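Local coordinates for protein type II restriction enzyme NgoMIV (Neisseria gonorrhoeae, PDB 1FIU) that cuts double-stranded DNA after the first G of the sequence 5'-GCCGGC-3', working as a homotetramer with magnesium ions as cofactor, at residues I[10-15]-I[71-76]; I[189-194]-I[225-230]. One frame throughout, in Å; residues are numbered along the deposited sequence.

Contact 1 (I[10-15]-I[71-76]); sequences RIFHKK and AICSEF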
loop_
_atom_site.group_PDB
_atom_site.type_symbol
_atom_site.label_atom_id
_atom_site.label_comp_id
_atom_site.label_asym_id
_atom_site.label_seq_id
_atom_site.Cartn_x
_atom_site.Cartn_y
_atom_site.Cartn_z
ATOM N N ARG I 10 36.513 -11.563 -0.799
ATOM C CA ARG I 10 37.234 -12.666 -0.158
ATOM C C ARG I 10 37.467 -12.383 1.318
ATOM O O ARG I 10 37.378 -13.273 2.152
ATOM C CB ARG I 10 38.560 -12.920 -0.894
ATOM C CG ARG I 10 38.299 -13.355 -2.322
ATOM C CD ARG I 10 39.547 -13.715 -3.123
ATOM N NE ARG I 10 39.177 -14.067 -4.496
ATOM C CZ ARG I 10 39.997 -14.638 -5.373
ATOM N NH1 ARG I 10 41.244 -14.933 -5.027
ATOM N NH2 ARG I 10 39.569 -14.915 -6.601
ATOM N N ILE I 11 37.747 -11.129 1.651
ATOM C CA ILE I 11 37.949 -10.748 3.036
ATOM C C ILE I 11 36.657 -10.981 3.819
ATOM O O ILE I 11 36.682 -11.418 4.966
ATOM C CB ILE I 11 38.381 -9.259 3.124
ATOM C CG1 ILE I 11 39.819 -9.116 2.598
ATOM C CG2 ILE I 11 38.254 -8.744 4.548
ATOM C CD1 ILE I 11 40.275 -7.672 2.420
ATOM N N PHE I 12 35.527 -10.669 3.192
ATOM C CA PHE I 12 34.208 -10.857 3.791
ATOM C C PHE I 12 34.024 -12.361 4.130
ATOM O O PHE I 12 33.658 -12.723 5.246
ATOM C CB PHE I 12 33.175 -10.340 2.772
ATOM C CG PHE I 12 31.754 -10.779 3.018
ATOM C CD1 PHE I 12 30.974 -10.193 4.013
ATOM C CD2 PHE I 12 31.172 -11.727 2.185
ATOM C CE1 PHE I 12 29.628 -10.542 4.180
ATOM C CE2 PHE I 12 29.814 -12.088 2.338
ATOM C CZ PHE I 12 29.054 -11.489 3.338
ATOM N N HIS I 13 34.307 -13.231 3.160
ATOM C CA HIS I 13 34.164 -14.667 3.405
ATOM C C HIS I 13 35.123 -15.149 4.491
ATOM O O HIS I 13 34.756 -15.957 5.353
ATOM C CB HIS I 13 34.407 -15.444 2.114
ATOM C CG HIS I 13 33.289 -15.333 1.129
ATOM N ND1 HIS I 13 33.463 -15.538 -0.223
ATOM C CD2 HIS I 13 31.977 -15.056 1.305
ATOM C CE1 HIS I 13 32.304 -15.387 -0.839
ATOM N NE2 HIS I 13 31.385 -15.096 0.067
ATOM N N LYS I 14 36.349 -14.637 4.460
ATOM C CA LYS I 14 37.347 -15.039 5.444
ATOM C C LYS I 14 36.926 -14.707 6.871
ATOM O O LYS I 14 37.199 -15.471 7.793
ATOM C CB LYS I 14 38.699 -14.403 5.117
ATOM C CG LYS I 14 39.855 -14.917 5.955
ATOM C CD LYS I 14 41.183 -14.371 5.436
ATOM C CE LYS I 14 42.368 -14.917 6.234
ATOM N NZ LYS I 14 42.407 -14.392 7.633
ATOM N N LYS I 15 36.260 -13.574 7.075
ATOM C CA LYS I 15 35.805 -13.234 8.411
ATOM C C LYS I 15 34.742 -14.226 8.887
ATOM O O LYS I 15 34.682 -14.586 10.070
ATOM C CB LYS I 15 35.231 -11.814 8.427
ATOM C CG LYS I 15 36.273 -10.743 8.147
ATOM C CD LYS I 15 35.630 -9.347 8.222
ATOM C CE LYS I 15 36.654 -8.244 7.982
ATOM N NZ LYS I 15 35.983 -6.898 7.942
ATOM N N ALA I 71 27.404 -7.681 11.610
ATOM C CA ALA I 71 28.650 -6.935 11.763
ATOM C C ALA I 71 29.589 -7.085 10.564
ATOM O O ALA I 71 30.135 -6.107 10.057
ATOM C CB ALA I 71 29.362 -7.373 13.050
ATOM N N ILE I 72 29.767 -8.321 10.100
ATOM C CA ILE I 72 30.644 -8.587 8.970
ATOM C C ILE I 72 30.091 -7.973 7.672
ATOM O O ILE I 72 30.853 -7.466 6.852
ATOM C CB ILE I 72 30.879 -10.106 8.868
ATOM C CG1 ILE I 72 31.711 -10.522 10.095
ATOM C CG2 ILE I 72 31.577 -10.457 7.582
ATOM C CD1 ILE I 72 31.821 -12.033 10.335
ATOM N N CYS I 73 28.769 -8.022 7.493
ATOM C CA CYS I 73 28.161 -7.392 6.322
ATOM C C CYS I 73 28.416 -5.885 6.365
ATOM O O CYS I 73 28.753 -5.275 5.337
ATOM C CB CYS I 73 26.649 -7.653 6.299
ATOM S SG CYS I 73 26.209 -9.292 5.611
ATOM N N SER I 74 28.281 -5.297 7.556
ATOM C CA SER I 74 28.499 -3.862 7.732
ATOM C C SER I 74 29.913 -3.444 7.342
ATOM O O SER I 74 30.117 -2.427 6.653
ATOM C CB SER I 74 28.258 -3.478 9.184
ATOM O OG SER I 74 28.230 -2.067 9.314
ATOM N N GLU I 75 30.894 -4.223 7.790
ATOM C CA GLU I 75 32.290 -3.924 7.497
ATOM C C GLU I 75 32.589 -4.007 6.008
ATOM O O GLU I 75 33.321 -3.183 5.483
ATOM C CB GLU I 75 33.204 -4.871 8.288
ATOM C CG GLU I 75 33.075 -4.647 9.769
ATOM C CD GLU I 75 33.919 -5.592 10.591
ATOM O OE1 GLU I 75 34.453 -6.575 10.031
ATOM O OE2 GLU I 75 34.038 -5.345 11.811
ATOM N N PHE I 76 32.015 -5.001 5.332
ATOM C CA PHE I 76 32.212 -5.155 3.904
ATOM C C PHE I 76 31.615 -3.954 3.173
ATOM O O PHE I 76 32.238 -3.408 2.268
ATOM C CB PHE I 76 31.533 -6.436 3.394
ATOM C CG PHE I 76 31.444 -6.508 1.907
ATOM C CD1 PHE I 76 32.558 -6.847 1.133
ATOM C CD2 PHE I 76 30.262 -6.148 1.263
ATOM C CE1 PHE I 76 32.489 -6.816 -0.266
ATOM C CE2 PHE I 76 30.184 -6.108 -0.118
ATOM C CZ PHE I 76 31.289 -6.439 -0.890
HETATM O O HOH W 1 33.649 -7.987 5.741
#

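Contact 2 (I[189-194]-I[225-230]); sequences TIRSDR and PSRISS. With nucleotides of chain D; nucleotides of chain B.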
loop_
_atom_site.group_PDB
_atom_site.type_symbol
_atom_site.label_atom_id
_atom_site.label_comp_id
_atom_site.label_asym_id
_atom_site.label_seq_id
_atom_site.Cartn_x
_atom_site.Cartn_y
_atom_site.Cartn_z
ATOM N N THR I 189 20.155 -17.093 7.825
ATOM C CA THR I 189 19.370 -18.144 7.156
ATOM C C THR I 189 17.936 -17.636 7.098
ATOM O O THR I 189 17.579 -16.662 7.769
ATOM C CB THR I 189 19.354 -19.478 7.926
ATOM O OG1 THR I 189 18.737 -19.288 9.197
ATOM C CG2 THR I 189 20.786 -20.010 8.101
ATOM N N ILE I 190 17.092 -18.338 6.343
ATOM C CA ILE I 190 15.704 -17.941 6.188
ATOM C C ILE I 190 14.704 -19.080 6.462
ATOM O O ILE I 190 15.021 -20.245 6.217
ATOM C CB ILE I 190 15.458 -17.480 4.706
ATOM C CG1 ILE I 190 16.146 -16.133 4.446
ATOM C CG2 ILE I 190 13.930 -17.467 4.393
ATOM C CD1 ILE I 190 16.118 -15.723 2.956
ATOM N N ARG I 191 13.555 -18.731 7.043
ATOM C CA ARG I 191 12.402 -19.628 7.120
ATOM C C ARG I 191 11.376 -18.662 6.498
ATOM O O ARG I 191 11.387 -17.444 6.808
ATOM C CB ARG I 191 11.987 -20.025 8.534
ATOM C CG ARG I 191 12.940 -21.050 9.171
ATOM C CD ARG I 191 13.045 -22.322 8.364
ATOM N NE ARG I 191 13.908 -23.286 9.049
ATOM C CZ ARG I 191 15.225 -23.401 8.890
ATOM N NH1 ARG I 191 15.904 -22.614 8.050
ATOM N NH2 ARG I 191 15.881 -24.318 9.601
ATOM N N SER I 192 10.501 -19.168 5.629
ATOM C CA SER I 192 9.571 -18.289 4.931
ATOM C C SER I 192 8.626 -17.464 5.800
ATOM O O SER I 192 8.132 -16.425 5.348
ATOM C CB SER I 192 8.779 -19.083 3.885
ATOM O OG SER I 192 8.056 -20.114 4.517
ATOM N N ASP I 193 8.358 -17.892 7.029
ATOM C CA ASP I 193 7.476 -17.124 7.885
ATOM C C ASP I 193 8.175 -15.910 8.482
ATOM O O ASP I 193 7.717 -14.750 8.334
ATOM C CB ASP I 193 6.890 -17.993 9.021
ATOM C CG ASP I 193 7.965 -18.629 9.913
ATOM O OD1 ASP I 193 7.797 -18.620 11.156
ATOM O OD2 ASP I 193 8.962 -19.140 9.373
ATOM N N ARG I 194 9.296 -16.155 9.148
ATOM C CA ARG I 194 10.035 -15.070 9.785
ATOM C C ARG I 194 10.716 -14.108 8.798
ATOM O O ARG I 194 11.087 -13.004 9.180
ATOM C CB ARG I 194 11.073 -15.643 10.775
ATOM C CG ARG I 194 12.094 -16.654 10.216
ATOM C CD ARG I 194 13.063 -17.097 11.391
ATOM N NE ARG I 194 13.952 -18.220 11.061
ATOM C CZ ARG I 194 15.057 -18.135 10.325
ATOM N NH1 ARG I 194 15.451 -16.961 9.824
ATOM N NH2 ARG I 194 15.764 -19.237 10.058
ATOM N N PRO I 225 17.417 -21.700 -3.028
ATOM C CA PRO I 225 16.660 -20.742 -3.836
ATOM C C PRO I 225 15.212 -20.622 -3.365
ATOM O O PRO I 225 14.633 -19.530 -3.395
ATOM C CB PRO I 225 16.747 -21.333 -5.258
ATOM C CG PRO I 225 18.151 -21.911 -5.260
ATOM C CD PRO I 225 18.226 -22.591 -3.894
ATOM N N SER I 226 14.613 -21.737 -2.932
ATOM C CA SER I 226 13.221 -21.688 -2.486
ATOM C C SER I 226 13.046 -20.754 -1.295
ATOM O O SER I 226 12.131 -19.932 -1.292
ATOM C CB SER I 226 12.693 -23.096 -2.134
ATOM O OG SER I 226 13.413 -23.663 -1.066
ATOM N N ARG I 227 13.915 -20.859 -0.293
ATOM C CA ARG I 227 13.785 -19.987 0.871
ATOM C C ARG I 227 14.160 -18.546 0.526
ATOM O O ARG I 227 13.520 -17.603 1.003
ATOM C CB ARG I 227 14.619 -20.541 2.029
ATOM C CG ARG I 227 13.816 -21.565 2.848
ATOM C CD ARG I 227 14.680 -22.437 3.746
ATOM N NE ARG I 227 13.818 -23.218 4.619
ATOM C CZ ARG I 227 14.150 -24.379 5.178
ATOM N NH1 ARG I 227 15.338 -24.923 4.961
ATOM N NH2 ARG I 227 13.291 -24.988 5.973
ATOM N N ILE I 228 15.166 -18.369 -0.318
ATOM C CA ILE I 228 15.530 -17.016 -0.743
ATOM C C ILE I 228 14.309 -16.374 -1.442
ATOM O O ILE I 228 13.999 -15.178 -1.225
ATOM C CB ILE I 228 16.696 -17.051 -1.759
ATOM C CG1 ILE I 228 17.965 -17.558 -1.075
ATOM C CG2 ILE I 228 16.892 -15.655 -2.409
ATOM C CD1 ILE I 228 19.021 -17.983 -2.071
ATOM N N SER I 229 13.607 -17.161 -2.264
ATOM C CA SER I 229 12.467 -16.645 -3.023
ATOM C C SER I 229 11.326 -16.101 -2.166
ATOM O O SER I 229 10.556 -15.255 -2.642
ATOM C CB SER I 229 11.928 -17.722 -4.000
ATOM O OG SER I 229 11.099 -18.667 -3.323
ATOM N N SER I 230 11.232 -16.559 -0.912
ATOM C CA SER I 230 10.167 -16.102 -0.023
ATOM C C SER I 230 10.291 -14.599 0.292
ATOM O O SER I 230 9.334 -13.996 0.728
ATOM C CB SER I 230 10.116 -16.920 1.279
ATOM O OG SER I 230 11.245 -16.710 2.103
ATOM P P DG D 3 20.134 -20.989 12.020
ATOM O OP1 DG D 3 21.441 -21.663 12.150
ATOM O OP2 DG D 3 19.320 -21.208 10.783
ATOM O "O5'" DG D 3 19.198 -21.386 13.236
ATOM C "C5'" DG D 3 19.722 -21.700 14.521
ATOM C "C4'" DG D 3 19.169 -23.029 14.985
ATOM O "O4'" DG D 3 17.749 -22.926 15.218
ATOM C "C3'" DG D 3 19.343 -24.169 13.987
ATOM O "O3'" DG D 3 19.651 -25.358 14.719
ATOM C "C2'" DG D 3 18.017 -24.209 13.242
ATOM C "C1'" DG D 3 17.011 -23.658 14.245
ATOM N N9 DG D 3 16.049 -22.738 13.638
ATOM C C8 DG D 3 16.252 -21.926 12.547
ATOM N N7 DG D 3 15.196 -21.219 12.225
ATOM C C5 DG D 3 14.244 -21.576 13.171
ATOM C C6 DG D 3 12.905 -21.133 13.347
ATOM O O6 DG D 3 12.288 -20.283 12.702
ATOM N N1 DG D 3 12.285 -21.778 14.416
ATOM C C2 DG D 3 12.899 -22.713 15.241
ATOM N N2 DG D 3 12.150 -23.227 16.231
ATOM N N3 DG D 3 14.149 -23.107 15.101
ATOM C C4 DG D 3 14.756 -22.517 14.048
ATOM P P DC D 2 19.116 -13.895 11.638
ATOM O OP1 DC D 2 20.311 -13.718 10.801
ATOM O OP2 DC D 2 17.763 -13.627 11.072
ATOM O "O5'" DC D 2 19.078 -15.398 12.158
ATOM C "C5'" DC D 2 20.213 -15.933 12.818
ATOM C "C4'" DC D 2 19.953 -17.354 13.263
ATOM O "O4'" DC D 2 18.901 -17.393 14.248
ATOM C "C3'" DC D 2 19.580 -18.352 12.161
ATOM O "O3'" DC D 2 20.530 -19.444 12.288
ATOM C "C2'" DC D 2 18.101 -18.636 12.412
ATOM C "C1'" DC D 2 17.912 -18.359 13.895
ATOM N N1 DC D 2 16.599 -17.797 14.247
ATOM C C2 DC D 2 15.729 -18.533 15.079
ATOM O O2 DC D 2 16.139 -19.631 15.570
ATOM N N3 DC D 2 14.481 -18.043 15.341
ATOM C C4 DC D 2 14.102 -16.848 14.827
ATOM N N4 DC D 2 12.847 -16.403 15.092
ATOM C C5 DC D 2 14.982 -16.063 14.031
ATOM C C6 DC D 2 16.214 -16.569 13.757
ATOM O OP3 DC B 1 2.709 -20.203 8.434
ATOM P P DC B 1 2.290 -19.917 9.861
ATOM O OP1 DC B 1 2.970 -18.707 10.481
ATOM O OP2 DC B 1 0.806 -19.925 10.041
ATOM O "O5'" DC B 1 2.848 -21.189 10.707
ATOM C "C5'" DC B 1 2.019 -22.331 10.903
ATOM C "C4'" DC B 1 2.580 -23.184 12.008
ATOM O "O4'" DC B 1 3.741 -23.855 11.449
ATOM C "C3'" DC B 1 3.107 -22.394 13.205
ATOM O "O3'" DC B 1 2.168 -22.343 14.257
ATOM C "C2'" DC B 1 4.335 -23.176 13.654
ATOM C "C1'" DC B 1 4.758 -23.990 12.447
ATOM N N1 DC B 1 5.994 -23.399 11.908
ATOM C C2 DC B 1 7.237 -23.891 12.363
ATOM O O2 DC B 1 7.246 -24.781 13.221
ATOM N N3 DC B 1 8.380 -23.375 11.860
ATOM C C4 DC B 1 8.329 -22.403 10.942
ATOM N N4 DC B 1 9.495 -21.962 10.441
ATOM C C5 DC B 1 7.091 -21.854 10.485
ATOM C C6 DC B 1 5.950 -22.380 10.984
HETATM O O HOH W 2 11.223 -21.991 5.086
#

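Contact 1 (I[10-15]-I[71-76])
Phe12 carries most of the apolar packing, its ring meeting three residues of 71-76. CD1 of Phe12 lies 3.6 Å from Ile72 CG2 and 3.8 Å from Phe76 CB. The rings of Phe12 and Phe76 sit with centroids 5.5 Å apart and planes at 52°, a geometry that is neither a stack nor edge-to-face. Cys73 adds a sulfur-aromatic contact, its SG 3.9 Å from Phe12 CE1 at the ring edge, near the plane. Ile72 reaches further, placing CD1 3.9 Å from CB of Lys15.

The polar interaction belongs to the more accessible side. Lys15 runs extended beyond CG, and its NZ donates to Glu75 OE1 at 2.6 Å in a salt bridge, approaching from the anti side of the carboxylate and 34° out of its plane. A water donates to Ile72 O at 3.1 Å and takes a weak bond from Lys15 NZ, linking the ion pair to the backbone.

Cys73 and Ser74 turn to Ile141 of strand 141-145. The segments are a near-antiparallel pair, axes 9.9 Å apart at 161°, in which helix 4-18 covers helix 62-81, itself packed on the central sheet of this PDDEXK-type nuclease.

Contact 2 (I[189-194]-I[225-230])
Arg227 O is gripped twice by Ser230, by its backbone N and by its OG at 2.7 Å, the latter in the carbonyl plane. CG2 of Ile190 presses on the same oxygen at 3.4 Å, while the CB atoms of Ser192 and Ser230 touch further on.

Across the contact Arg191 and Arg227 stack flat, guanidinium centres 4.0 Å apart and planes at 17°, with NH2 of Arg227 over the rim of Arg191. N7 of DG3 of chain D lies over the centre of the opposite face, so Arg191 is layered between arginine and base. A bend at chi2 (-59°) sets CD of Arg191 against Arg227 NH2; further out, NH1 donates to Ile190 O at 3.1 Å from above the carbonyl plane. CD of Arg227 touches that same oxygen at 3.3 Å. A water accepts from Arg227 NE at 2.9 Å and from Ser192 N.

Arg194 holds Thr189 end-on, NH1 to O and NH2 to OG1; its NH2 also reaches N7 of DG3 of chain D at 3.0 Å, and its NE donates to O6 of the same base. Thr189 OG1 donates to OP2 of that nucleotide at 2.6 Å. Asp193 OD2 accepts from N4 of DC1 of chain B, and O6 of another guanine of the bound DNA accepts from Arg191 NE.

The closeness of two like charges is probably eased by Asp34, which forms a salt bridge with Arg227 NH1 and a long, weak ion pair with Arg191 NH2. The chemistry is consistent with direct reading of G and C bases, with Arg227 of helix 225-232 stacked on Arg191.

Overall arrangement
Contacts 1 and 2 do not touch: their centres are 22 Å apart and their nearest atoms about 10 Å. The catalytic metal region relates them. The Cys73 side chain in contact 1 is about 4 Å from that of Cys186 and about 10 Å from a magnesium ion; the Ile190 side chain in contact 2 is about 9 Å from a magnesium ion. Strand 179-187, which carries the metal-site residue Cys186, runs into the loop holding 189-194, linking metal site and DNA-binding loop through the chain. Their relation to the DNA differs: contact 1 is helix packing whose nearest atom lies about 9 Å from the nucleic acid, whereas 189-194 bonds to bases and phosphate directly.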